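Local atomic coordinates of beta-N-acetylhexosaminidase (Bacteroides fragilis, PDB entry 4PYS), a protein that probably removes terminal beta-linked N-acetylhexosamine residues from glycans by hydrolysis, as other glycoside hydrolases of family 20 do. Residues 16-21 with 107-112; 89-92 with 98-101; 219-224 with 337-342; 326-331 with 354-359. All blocks are in the same frame, centred on the assembly; numbering follows the deposited sequence.

Contact 1 (16-21 with 107-112); sequences GKIERA and RQWNTG
Arg20 folds its side chain down onto the rim of the Trp109 indole, touching it first with the methylene next to the charged group: Arg20 CD lies 3.5 Å from Trp109 CH2, near the ring plane at the edge of the six-membered ring. The guanidinium follows the same rim, Arg20 NH1 coming within 3.6 Å of Trp109 CH2. Because the two planes stand 80° apart, the indole turns its edge to one face of the guanidinium, an arrangement quite unlike a stacked cation-pi pair. Bends at chi2 and chi3 curl the arginine back toward the ring. The long aliphatic stem suits this exposed place, since it can cover the tryptophan and still carry its charge at the surface. Strand 17-21 pairs antiparallel with strand 117-126, and helix 96-109 packs against this sheet of the family 20 domain 2 region. Trp109, on the last turn of that helix, lies between the helix and the sheet. Its CG stands anti to the backbone N (chi1 -167°), which sends the ring toward the sheet, where NE1 donates to the backbone oxygen of Pro120 on strand 117-126. Trp109 also rests on Ile11, as does Gln108, the residue before it on the helix. Ile18 points its side chain to the same indole more loosely, with Ile18 CG2 at 4.3 Å from Trp109 CH2, and both Ile18 and Trp109 rest on Val122.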
loop_
_atom_site.group_PDB
_atom_site.type_symbol
_atom_site.label_atom_id
_atom_site.label_comp_id
_atom_site.label_asym_id
_atom_site.label_seq_id
_atom_site.Cartn_x
_atom_site.Cartn_y
_atom_site.Cartn_z
ATOM N N GLY A 16 -13.973 -16.376 -1.057
ATOM C CA GLY A 16 -13.618 -17.730 -1.432
ATOM C C GLY A 16 -14.814 -18.646 -1.523
ATOM O O GLY A 16 -14.891 -19.479 -2.430
ATOM N N LYS A 17 -15.757 -18.512 -0.597
ATOM C CA LYS A 17 -16.967 -19.328 -0.668
ATOM C C LYS A 17 -18.186 -18.565 -0.190
ATOM O O LYS A 17 -18.169 -17.973 0.890
ATOM C CB LYS A 17 -16.802 -20.619 0.141
ATOM C CG LYS A 17 -17.958 -21.593 -0.056
ATOM C CD LYS A 17 -17.627 -22.966 0.511
ATOM C CE LYS A 17 -18.693 -23.973 0.135
ATOM N NZ LYS A 17 -18.578 -25.215 0.954
ATOM N N ILE A 18 -19.243 -18.575 -1.002
ATOM C CA ILE A 18 -20.506 -17.944 -0.634
ATOM C C ILE A 18 -21.625 -18.925 -0.871
ATOM O O ILE A 18 -21.801 -19.397 -1.993
ATOM C CB ILE A 18 -20.813 -16.719 -1.505
ATOM C CG1 ILE A 18 -19.774 -15.629 -1.298
ATOM C CG2 ILE A 18 -22.198 -16.181 -1.192
ATOM C CD1 ILE A 18 -20.103 -14.350 -2.058
ATOM N N GLU A 19 -22.384 -19.228 0.175
ATOM C CA GLU A 19 -23.513 -20.155 0.051
ATOM C C GLU A 19 -24.802 -19.474 0.484
ATOM O O GLU A 19 -25.035 -19.293 1.680
ATOM C CB GLU A 19 -23.295 -21.392 0.917
ATOM C CG GLU A 19 -22.086 -22.226 0.544
ATOM C CD GLU A 19 -22.182 -23.650 1.073
ATOM O OE1 GLU A 19 -22.402 -24.575 0.256
ATOM O OE2 GLU A 19 -22.045 -23.843 2.302
ATOM N N ARG A 20 -25.630 -19.097 -0.486
ATOM C CA ARG A 20 -26.897 -18.427 -0.209
ATOM C C ARG A 20 -27.869 -19.360 0.500
ATOM O O ARG A 20 -27.875 -20.568 0.259
ATOM C CB ARG A 20 -27.533 -17.942 -1.513
ATOM C CG ARG A 20 -26.654 -17.016 -2.313
ATOM C CD ARG A 20 -26.531 -15.692 -1.605
ATOM N NE ARG A 20 -27.742 -14.881 -1.731
ATOM C CZ ARG A 20 -27.884 -13.898 -2.616
ATOM N NH1 ARG A 20 -26.892 -13.606 -3.449
ATOM N NH2 ARG A 20 -29.012 -13.203 -2.671
ATOM N N ALA A 21 -28.683 -18.799 1.387
ATOM C CA ALA A 21 -29.785 -19.549 1.989
ATOM C C ALA A 21 -31.071 -18.745 1.850
ATOM O O ALA A 21 -31.040 -17.559 1.526
ATOM C CB ALA A 21 -29.494 -19.868 3.448
ATOM N N ARG A 107 -20.581 -4.631 4.719
ATOM C CA ARG A 107 -20.876 -3.350 4.065
ATOM C C ARG A 107 -21.472 -3.550 2.683
ATOM O O ARG A 107 -22.433 -2.874 2.306
ATOM C CB ARG A 107 -19.593 -2.544 3.871
ATOM C CG ARG A 107 -19.082 -1.815 5.071
ATOM C CD ARG A 107 -17.801 -1.074 4.679
ATOM N NE ARG A 107 -18.048 0.145 3.905
ATOM C CZ ARG A 107 -17.075 0.884 3.372
ATOM N NH1 ARG A 107 -15.811 0.507 3.518
ATOM N NH2 ARG A 107 -17.359 1.994 2.704
ATOM N N GLN A 108 -20.876 -4.467 1.919
ATOM C CA GLN A 108 -21.315 -4.731 0.554
ATOM C C GLN A 108 -22.478 -5.710 0.471
ATOM O O GLN A 108 -23.172 -5.759 -0.541
ATOM C CB GLN A 108 -20.144 -5.247 -0.286
ATOM C CG GLN A 108 -19.084 -4.184 -0.500
ATOM C CD GLN A 108 -17.982 -4.625 -1.435
ATOM O OE1 GLN A 108 -18.228 -5.314 -2.429
ATOM N NE2 GLN A 108 -16.757 -4.229 -1.126
ATOM N N TRP A 109 -22.692 -6.486 1.527
ATOM C CA TRP A 109 -23.734 -7.498 1.509
ATOM C C TRP A 109 -25.102 -6.902 1.863
ATOM O O TRP A 109 -26.134 -7.420 1.451
ATOM C CB TRP A 109 -23.365 -8.658 2.451
ATOM C CG TRP A 109 -24.218 -9.877 2.259
ATOM C CD1 TRP A 109 -25.146 -10.380 3.128
ATOM C CD2 TRP A 109 -24.215 -10.751 1.122
ATOM N NE1 TRP A 109 -25.724 -11.511 2.597
ATOM C CE2 TRP A 109 -25.174 -11.754 1.363
ATOM C CE3 TRP A 109 -23.498 -10.777 -0.081
ATOM C CZ2 TRP A 109 -25.432 -12.782 0.438
ATOM C CZ3 TRP A 109 -23.753 -11.793 -0.993
ATOM C CH2 TRP A 109 -24.711 -12.779 -0.731
ATOM N N ASN A 110 -25.098 -5.813 2.627
ATOM C CA ASN A 110 -26.321 -5.067 2.911
ATOM C C ASN A 110 -27.004 -4.665 1.599
ATOM O O ASN A 110 -26.349 -4.118 0.706
ATOM C CB ASN A 110 -25.956 -3.819 3.724
ATOM C CG ASN A 110 -27.136 -2.896 3.954
ATOM O OD1 ASN A 110 -28.275 -3.341 4.079
ATOM N ND2 ASN A 110 -26.867 -1.593 4.000
ATOM N N THR A 111 -28.302 -4.941 1.465
ATOM C CA THR A 111 -28.984 -4.666 0.198
ATOM C C THR A 111 -29.141 -3.168 -0.061
ATOM O O THR A 111 -29.146 -2.723 -1.214
ATOM C CB THR A 111 -30.377 -5.300 0.126
ATOM O OG1 THR A 111 -31.298 -4.523 0.902
ATOM C CG2 THR A 111 -30.356 -6.734 0.627
ATOM N N GLY A 112 -29.283 -2.392 1.011
ATOM C CA GLY A 112 -29.536 -0.967 0.882
ATOM C C GLY A 112 -30.929 -0.691 0.336
ATOM O O GLY A 112 -31.206 0.401 -0.157
#

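Contact 2 (89-92 with 98-101); sequences IIVE and GFIY
Val91 and Phe99 make the close part of this contact, where strand 89-93 faces the start of helix 96-109. Val91 CG1 reaches Phe99 CD1 at 4.0 Å, one methyl branch laid against a corner of the ring. The carbonyl of the same valine meets the ring at its edge: Val91 O lies 3.8 Å from Phe99 CE1, nearly in the ring plane, so that the partly positive rim faces the oxygen, as is electrostatically favourable. CG1 stands anti to the valine's backbone N (chi1 -177°), which carries this branch toward the helix. A compact branched residue suits the buried strand position, while the broad, flat phenylalanine spans the distance to the strand from a helix whose nearest CA, that of Phe99, is still 7.2 Å from the CA of Glu92. Packing slackens past Val91. Glu92 brings only its backbone to the ring, Glu92 C lying 4.2 Å from Phe99 CE1, and its side chain leaves in the other direction, where OE1 forms salt bridges with Arg81 and Arg83 and also binds a glycerol molecule. Strand 89-93 lies between parallel strand 67-71 and antiparallel strand 80-84; Phe99 continues the apolar layer to the ring of Phe42, and Tyr101, further along the helix, reaches Trp462 and the backbone oxygen of Met161 in the catalytic-domain region.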
loop_
_atom_site.group_PDB
_atom_site.type_symbol
_atom_site.label_atom_id
_atom_site.label_comp_id
_atom_site.label_asym_id
_atom_site.label_seq_id
_atom_site.Cartn_x
_atom_site.Cartn_y
_atom_site.Cartn_z
ATOM N N ILE A 89 -26.775 -12.783 13.144
ATOM C CA ILE A 89 -25.528 -12.897 12.410
ATOM C C ILE A 89 -24.470 -13.399 13.370
ATOM O O ILE A 89 -24.355 -12.906 14.493
ATOM C CB ILE A 89 -25.044 -11.542 11.875
ATOM C CG1 ILE A 89 -26.135 -10.876 11.052
ATOM C CG2 ILE A 89 -23.775 -11.717 11.044
ATOM C CD1 ILE A 89 -25.709 -9.566 10.409
ATOM N N ILE A 90 -23.721 -14.401 12.938
ATOM C CA ILE A 90 -22.554 -14.840 13.685
ATOM C C ILE A 90 -21.334 -14.565 12.842
ATOM O O ILE A 90 -21.209 -15.091 11.732
ATOM C CB ILE A 90 -22.615 -16.329 13.987
ATOM C CG1 ILE A 90 -23.853 -16.627 14.829
ATOM C CG2 ILE A 90 -21.365 -16.778 14.747
ATOM C CD1 ILE A 90 -24.109 -18.077 14.980
ATOM N N VAL A 91 -20.442 -13.730 13.361
ATOM C CA VAL A 91 -19.203 -13.420 12.663
ATOM C C VAL A 91 -18.069 -14.081 13.421
ATOM O O VAL A 91 -17.927 -13.890 14.630
ATOM C CB VAL A 91 -18.933 -11.905 12.619
ATOM C CG1 VAL A 91 -17.668 -11.622 11.809
ATOM C CG2 VAL A 91 -20.120 -11.162 12.017
ATOM N N GLU A 92 -17.266 -14.870 12.718
ATOM C CA GLU A 92 -16.116 -15.515 13.342
ATOM C C GLU A 92 -14.836 -15.102 12.643
ATOM O O GLU A 92 -14.832 -14.913 11.428
ATOM C CB GLU A 92 -16.245 -17.034 13.280
ATOM C CG GLU A 92 -17.395 -17.570 14.092
ATOM C CD GLU A 92 -17.668 -19.014 13.779
ATOM O OE1 GLU A 92 -18.197 -19.306 12.684
ATOM O OE2 GLU A 92 -17.339 -19.850 14.633
ATOM N N GLY A 98 -9.339 -10.414 10.448
ATOM C CA GLY A 98 -10.508 -11.141 9.979
ATOM C C GLY A 98 -11.810 -10.423 10.270
ATOM O O GLY A 98 -12.688 -10.371 9.419
ATOM N N PHE A 99 -11.943 -9.853 11.470
ATOM C CA PHE A 99 -13.167 -9.130 11.808
ATOM C C PHE A 99 -13.328 -7.890 10.937
ATOM O O PHE A 99 -14.433 -7.534 10.531
ATOM C CB PHE A 99 -13.148 -8.713 13.286
ATOM C CG PHE A 99 -13.449 -9.834 14.249
ATOM C CD1 PHE A 99 -14.586 -10.631 14.095
ATOM C CD2 PHE A 99 -12.602 -10.084 15.327
ATOM C CE1 PHE A 99 -14.869 -11.661 15.012
ATOM C CE2 PHE A 99 -12.868 -11.119 16.232
ATOM C CZ PHE A 99 -14.011 -11.902 16.070
ATOM N N ILE A 100 -12.224 -7.220 10.658
ATOM C CA ILE A 100 -12.278 -6.042 9.799
ATOM C C ILE A 100 -12.718 -6.413 8.386
ATOM O O ILE A 100 -13.565 -5.744 7.780
ATOM C CB ILE A 100 -10.921 -5.314 9.804
ATOM C CG1 ILE A 100 -10.768 -4.601 11.152
ATOM C CG2 ILE A 100 -10.830 -4.318 8.629
ATOM C CD1 ILE A 100 -9.405 -4.100 11.442
ATOM N N TYR A 101 -12.182 -7.509 7.873
ATOM C CA TYR A 101 -12.565 -7.925 6.536
ATOM C C TYR A 101 -14.003 -8.423 6.505
ATOM O O TYR A 101 -14.713 -8.194 5.524
ATOM C CB TYR A 101 -11.568 -8.961 5.988
ATOM C CG TYR A 101 -10.179 -8.364 5.855
ATOM C CD1 TYR A 101 -10.014 -7.043 5.457
ATOM C CD2 TYR A 101 -9.040 -9.106 6.165
ATOM C CE1 TYR A 101 -8.737 -6.471 5.347
ATOM C CE2 TYR A 101 -7.762 -8.547 6.054
ATOM C CZ TYR A 101 -7.627 -7.229 5.643
ATOM O OH TYR A 101 -6.368 -6.658 5.537
#

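Contact 3 (219-224 with 337-342); sequences TVVPEI and KAIFWG
Glu223 OE1 is gripped by two imidazoles, His167 ND1 and His165 NE2, while the other oxygen of the same carboxylate takes a hydrogen from an indole. That third bond crosses the contact: Trp341 NE1 donates to Glu223 OE2 at 2.9 Å, with an N-H...O angle of 147°. It is somewhat bent, and the donor comes from above the carboxylate plane, 37° out of it. Carboxylate and indole are turned 59° against each other, and Glu223 OE1 also comes within 3.6 Å of Trp341 CZ2. With three hydrogen bonds shared between its two oxygens, the buried carboxylate is fixed in both position and rotation. An extended chain, CG anti to the backbone N, lets the glutamate stretch across to the tryptophan. Glutamate fits this place because it has both the reach and two acceptors; tryptophan fits because it supplies one N-H while its large ring meets His287 and, edge-to-face, Trp361. Two residues back along each strand the contact turns apolar. Val221 CG1 touches Ile339 CD1 at 4.2 Å, the two side chains crossing at about a right angle, both pointing inward from their strands. Strand 285-287 runs between the two, pairing with strand 337-341 and meeting Pro222 through the backbone of His287. A bound glycerol, probably from the crystallisation liquor, lies beside Trp341. Branched aliphatic residues filling the interior, with polar and aromatic groups above them at the C-terminal ends of the strands, are the pattern of a (beta/alpha)8 barrel, in which the active site is found at that end.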
loop_
_atom_site.group_PDB
_atom_site.type_symbol
_atom_site.label_atom_id
_atom_site.label_comp_id
_atom_site.label_asym_id
_atom_site.label_seq_id
_atom_site.Cartn_x
_atom_site.Cartn_y
_atom_site.Cartn_z
ATOM N N THR A 219 -1.573 -1.564 7.929
ATOM C CA THR A 219 -0.249 -1.224 8.448
ATOM C C THR A 219 0.372 -0.217 7.488
ATOM O O THR A 219 0.393 -0.443 6.280
ATOM C CB THR A 219 0.625 -2.475 8.537
ATOM O OG1 THR A 219 0.072 -3.364 9.523
ATOM C CG2 THR A 219 2.070 -2.123 8.916
ATOM N N VAL A 220 0.847 0.903 8.014
ATOM C CA VAL A 220 1.421 1.950 7.160
ATOM C C VAL A 220 2.931 1.751 7.048
ATOM O O VAL A 220 3.644 1.832 8.037
ATOM C CB VAL A 220 1.127 3.346 7.711
ATOM C CG1 VAL A 220 1.764 4.413 6.819
ATOM C CG2 VAL A 220 -0.393 3.565 7.793
ATOM N N VAL A 221 3.396 1.473 5.836
ATOM C CA VAL A 221 4.807 1.205 5.572
ATOM C C VAL A 221 5.424 2.486 5.012
ATOM O O VAL A 221 5.132 2.872 3.892
ATOM C CB VAL A 221 4.945 0.096 4.537
ATOM C CG1 VAL A 221 6.424 -0.205 4.250
ATOM C CG2 VAL A 221 4.254 -1.172 5.032
ATOM N N PRO A 222 6.274 3.158 5.800
ATOM C CA PRO A 222 6.879 4.382 5.264
ATOM C C PRO A 222 8.024 4.060 4.312
ATOM O O PRO A 222 8.729 3.059 4.516
ATOM C CB PRO A 222 7.444 5.055 6.518
ATOM C CG PRO A 222 7.821 3.903 7.414
ATOM C CD PRO A 222 6.779 2.820 7.145
ATOM N N GLU A 223 8.216 4.896 3.296
ATOM C CA GLU A 223 9.416 4.785 2.462
ATOM C C GLU A 223 10.274 6.042 2.611
ATOM O O GLU A 223 9.828 7.151 2.312
ATOM C CB GLU A 223 9.072 4.578 0.991
ATOM C CG GLU A 223 10.314 4.400 0.099
ATOM C CD GLU A 223 9.980 4.199 -1.364
ATOM O OE1 GLU A 223 8.805 3.911 -1.693
ATOM O OE2 GLU A 223 10.891 4.319 -2.211
ATOM N N ILE A 224 11.497 5.846 3.081
ATOM C CA ILE A 224 12.475 6.920 3.171
ATOM C C ILE A 224 13.545 6.587 2.146
ATOM O O ILE A 224 14.335 5.663 2.348
ATOM C CB ILE A 224 13.121 6.975 4.557
ATOM C CG1 ILE A 224 12.055 6.866 5.654
ATOM C CG2 ILE A 224 13.946 8.263 4.711
ATOM C CD1 ILE A 224 11.058 8.023 5.654
ATOM N N LYS A 337 12.229 -5.206 9.158
ATOM C CA LYS A 337 12.680 -5.681 7.857
ATOM C C LYS A 337 12.845 -4.485 6.928
ATOM O O LYS A 337 12.153 -3.477 7.077
ATOM C CB LYS A 337 11.682 -6.683 7.278
ATOM C CG LYS A 337 11.662 -7.996 8.074
ATOM C CD LYS A 337 10.730 -9.032 7.467
ATOM C CE LYS A 337 10.820 -10.358 8.227
ATOM N NZ LYS A 337 12.217 -10.886 8.275
ATOM N N ALA A 338 13.770 -4.592 5.980
ATOM C CA ALA A 338 14.064 -3.484 5.074
ATOM C C ALA A 338 13.658 -3.844 3.656
ATOM O O ALA A 338 14.136 -4.844 3.110
ATOM C CB ALA A 338 15.542 -3.160 5.126
ATOM N N ILE A 339 12.787 -3.038 3.047
ATOM C CA ILE A 339 12.386 -3.294 1.669
ATOM C C ILE A 339 13.188 -2.393 0.737
ATOM O O ILE A 339 13.359 -1.208 1.019
ATOM C CB ILE A 339 10.886 -3.018 1.428
ATOM C CG1 ILE A 339 10.020 -3.785 2.431
ATOM C CG2 ILE A 339 10.495 -3.404 -0.002
ATOM C CD1 ILE A 339 8.539 -3.341 2.432
ATOM N N PHE A 340 13.674 -2.957 -0.367
ATOM C CA PHE A 340 14.395 -2.184 -1.377
ATOM C C PHE A 340 13.754 -2.429 -2.729
ATOM O O PHE A 340 13.259 -3.522 -2.980
ATOM C CB PHE A 340 15.853 -2.641 -1.475
ATOM C CG PHE A 340 16.687 -2.324 -0.268
ATOM C CD1 PHE A 340 17.188 -1.043 -0.069
ATOM C CD2 PHE A 340 17.006 -3.315 0.644
ATOM C CE1 PHE A 340 17.977 -0.751 1.031
ATOM C CE2 PHE A 340 17.800 -3.034 1.754
ATOM C CZ PHE A 340 18.282 -1.748 1.946
ATOM N N TRP A 341 13.774 -1.433 -3.611
ATOM C CA TRP A 341 13.378 -1.678 -4.999
ATOM C C TRP A 341 14.350 -2.668 -5.644
ATOM O O TRP A 341 15.527 -2.700 -5.294
ATOM C CB TRP A 341 13.352 -0.372 -5.800
ATOM C CG TRP A 341 12.325 0.621 -5.301
ATOM C CD1 TRP A 341 12.571 1.821 -4.688
ATOM C CD2 TRP A 341 10.907 0.487 -5.367
ATOM N NE1 TRP A 341 11.386 2.441 -4.374
ATOM C CE2 TRP A 341 10.348 1.643 -4.786
ATOM C CE3 TRP A 341 10.050 -0.491 -5.872
ATOM C CZ2 TRP A 341 8.973 1.839 -4.690
ATOM C CZ3 TRP A 341 8.678 -0.291 -5.782
ATOM C CH2 TRP A 341 8.153 0.864 -5.195
ATOM N N GLY A 342 13.861 -3.472 -6.587
ATOM C CA GLY A 342 14.655 -4.561 -7.139
ATOM C C GLY A 342 15.923 -4.191 -7.902
ATOM O O GLY A 342 16.785 -5.056 -8.095
#

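Contact 4 (326-331 with 354-359); sequences RMADYL and DNVVIQ
Asn355 and Ala328 share the hydrogen bond that joins the helix to the residue just before the strand. Asn355 ND2 donates to Ala328 O at 3.0 Å with an angle of 154°, approaching from outside the carbonyl plane, and it also serves the backbone oxygen of Arg336. One amide nitrogen thus satisfies carbonyls from the helix and from the turn that follows it, a task for which asparagine is well suited: its amide is short, flat and offers two hydrogens. CG sits between the backbone N and the carbonyl carbon (chi1 65°), a compact placing that directs the amide at the helix. The apolar contact is small and close, Ala328 CB meeting Val356 CG2 at 3.9 Å. Two carbon atoms of the helix also pack against the polar amide: Ala328 CB lies 4.1 Å from Asn355 OD1, while Leu331, one turn later, lays its CB 4.1 Å from Asn355 ND2. A side chain as short as alanine's lets the helix come near, the CA atoms of Ala328 and Val356 being 6.8 Å apart. Charged groups keep to the flank. Arg326 and Asp329 form a salt bridge along the helix, apart from the contact, and Asp354, in the loop before the strand, forms one with Lys332, near the end of the helix. Helix 316-333 lies over the outside of two parallel barrel strands: Ala328 and Leu331 rest on Ala338 of strand 337-341, and Ala328 reaches Val356 of strand 356-360, while selenomethionine Met327 and Tyr330 turn to helix 264-280.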
loop_
_atom_site.group_PDB
_atom_site.type_symbol
_atom_site.label_atom_id
_atom_site.label_comp_id
_atom_site.label_asym_id
_atom_site.label_seq_id
_atom_site.Cartn_x
_atom_site.Cartn_y
_atom_site.Cartn_z
ATOM N N ARG A 326 24.287 -1.481 5.317
ATOM C CA ARG A 326 24.448 -0.813 6.608
ATOM C C ARG A 326 23.106 -0.342 7.171
ATOM O O ARG A 326 22.850 -0.464 8.371
ATOM C CB ARG A 326 25.408 0.376 6.502
ATOM C CG ARG A 326 26.837 0.032 6.096
ATOM C CD ARG A 326 27.457 -1.046 6.981
ATOM N NE ARG A 326 27.671 -2.273 6.217
ATOM C CZ ARG A 326 27.346 -3.489 6.642
ATOM N NH1 ARG A 326 26.804 -3.654 7.842
ATOM N NH2 ARG A 326 27.568 -4.546 5.873
HETATM N N MSE A 327 22.246 0.190 6.303
HETATM C CA MSE A 327 20.955 0.693 6.753
HETATM C C MSE A 327 20.015 -0.451 7.106
HETATM O O MSE A 327 19.258 -0.366 8.065
HETATM C CB MSE A 327 20.301 1.572 5.683
HETATM C CG MSE A 327 21.165 2.729 5.215
HETATM SE SE MSE A 327 21.776 3.943 6.602
HETATM C CE MSE A 327 20.273 4.081 7.745
ATOM N N ALA A 328 20.048 -1.514 6.314
ATOM C CA ALA A 328 19.237 -2.683 6.603
ATOM C C ALA A 328 19.702 -3.329 7.908
ATOM O O ALA A 328 18.885 -3.785 8.708
ATOM C CB ALA A 328 19.305 -3.671 5.457
ATOM N N ASP A 329 21.013 -3.363 8.130
ATOM C CA ASP A 329 21.523 -3.922 9.379
ATOM C C ASP A 329 21.053 -3.096 10.567
ATOM O O ASP A 329 20.747 -3.641 11.629
ATOM C CB ASP A 329 23.047 -4.026 9.370
ATOM C CG ASP A 329 23.526 -5.445 9.142
ATOM O OD1 ASP A 329 23.319 -6.295 10.038
ATOM O OD2 ASP A 329 24.108 -5.710 8.069
ATOM N N TYR A 330 20.988 -1.782 10.381
ATOM C CA TYR A 330 20.488 -0.902 11.423
ATOM C C TYR A 330 19.029 -1.223 11.738
ATOM O O TYR A 330 18.638 -1.318 12.907
ATOM C CB TYR A 330 20.610 0.560 11.006
ATOM C CG TYR A 330 20.371 1.488 12.158
ATOM C CD1 TYR A 330 21.271 1.535 13.213
ATOM C CD2 TYR A 330 19.239 2.298 12.215
ATOM C CE1 TYR A 330 21.069 2.364 14.285
ATOM C CE2 TYR A 330 19.029 3.144 13.297
ATOM C CZ TYR A 330 19.952 3.164 14.328
ATOM O OH TYR A 330 19.781 3.992 15.418
ATOM N N LEU A 331 18.230 -1.379 10.687
ATOM C CA LEU A 331 16.829 -1.738 10.854
ATOM C C LEU A 331 16.723 -3.103 11.529
ATOM O O LEU A 331 15.851 -3.319 12.372
ATOM C CB LEU A 331 16.104 -1.734 9.511
ATOM C CG LEU A 331 15.769 -0.344 8.974
ATOM C CD1 LEU A 331 15.089 -0.458 7.628
ATOM C CD2 LEU A 331 14.884 0.393 9.968
ATOM N N ASP A 354 19.791 -10.618 6.212
ATOM C CA ASP A 354 18.627 -11.508 6.087
ATOM C C ASP A 354 17.271 -10.889 6.426
ATOM O O ASP A 354 16.254 -11.582 6.406
ATOM C CB ASP A 354 18.836 -12.815 6.883
ATOM C CG ASP A 354 18.965 -12.587 8.382
ATOM O OD1 ASP A 354 18.751 -11.447 8.849
ATOM O OD2 ASP A 354 19.277 -13.558 9.103
ATOM N N ASN A 355 17.243 -9.597 6.738
ATOM C CA ASN A 355 15.956 -8.918 6.933
ATOM C C ASN A 355 15.509 -8.124 5.706
ATOM O O ASN A 355 14.563 -7.334 5.779
ATOM C CB ASN A 355 16.013 -7.994 8.144
ATOM C CG ASN A 355 16.980 -6.848 7.951
ATOM O OD1 ASN A 355 18.052 -7.016 7.370
ATOM N ND2 ASN A 355 16.604 -5.667 8.436
ATOM N N VAL A 356 16.193 -8.337 4.586
ATOM C CA VAL A 356 15.903 -7.607 3.350
ATOM C C VAL A 356 14.748 -8.226 2.559
ATOM O O VAL A 356 14.671 -9.443 2.412
ATOM C CB VAL A 356 17.170 -7.504 2.468
ATOM C CG1 VAL A 356 16.822 -7.060 1.054
ATOM C CG2 VAL A 356 18.173 -6.543 3.097
ATOM N N VAL A 357 13.850 -7.372 2.067
ATOM C CA VAL A 357 12.751 -7.769 1.188
ATOM C C VAL A 357 12.918 -6.979 -0.110
ATOM O O VAL A 357 13.314 -5.807 -0.078
ATOM C CB VAL A 357 11.385 -7.453 1.837
ATOM C CG1 VAL A 357 10.225 -7.752 0.883
ATOM C CG2 VAL A 357 11.233 -8.238 3.138
ATOM N N ILE A 358 12.648 -7.624 -1.242
ATOM C CA ILE A 358 12.815 -7.003 -2.557
ATOM C C ILE A 358 11.472 -6.693 -3.221
ATOM O O ILE A 358 10.621 -7.574 -3.351
ATOM C CB ILE A 358 13.630 -7.926 -3.496
ATOM C CG1 ILE A 358 15.038 -8.164 -2.928
ATOM C CG2 ILE A 358 13.703 -7.336 -4.894
ATOM C CD1 ILE A 358 15.862 -6.900 -2.730
ATOM N N GLN A 359 11.280 -5.450 -3.651
ATOM C CA GLN A 359 10.058 -5.093 -4.360
ATOM C C GLN A 359 10.353 -5.070 -5.853
ATOM O O GLN A 359 11.075 -4.204 -6.347
ATOM C CB GLN A 359 9.497 -3.751 -3.887
ATOM C CG GLN A 359 8.128 -3.443 -4.491
ATOM C CD GLN A 359 7.322 -2.461 -3.655
ATOM O OE1 GLN A 359 7.847 -1.824 -2.742
ATOM N NE2 GLN A 359 6.040 -2.334 -3.972
#

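Overall arrangement
Along the chain the domain 2 region comes first and the catalytic domain after it. Contacts 1 and 2 both use helix 96-109 and fasten it to the sheet of the domain 2 region; contact 2 is formed within the chain segment that contact 1 spans, their centres about 13 Å apart. Contacts 3 and 4 follow in the catalytic barrel, about 9 Å apart between centres, and their segments alternate along the chain. They meet directly, since strands 337-341 and 356-360 are parallel neighbours: contact 3 holds the inside of the barrel wall, contact 4 the outside, against its helix. Contacts 1 and 4, about 42 Å apart between centres, lie on opposite sides of the chain's centre.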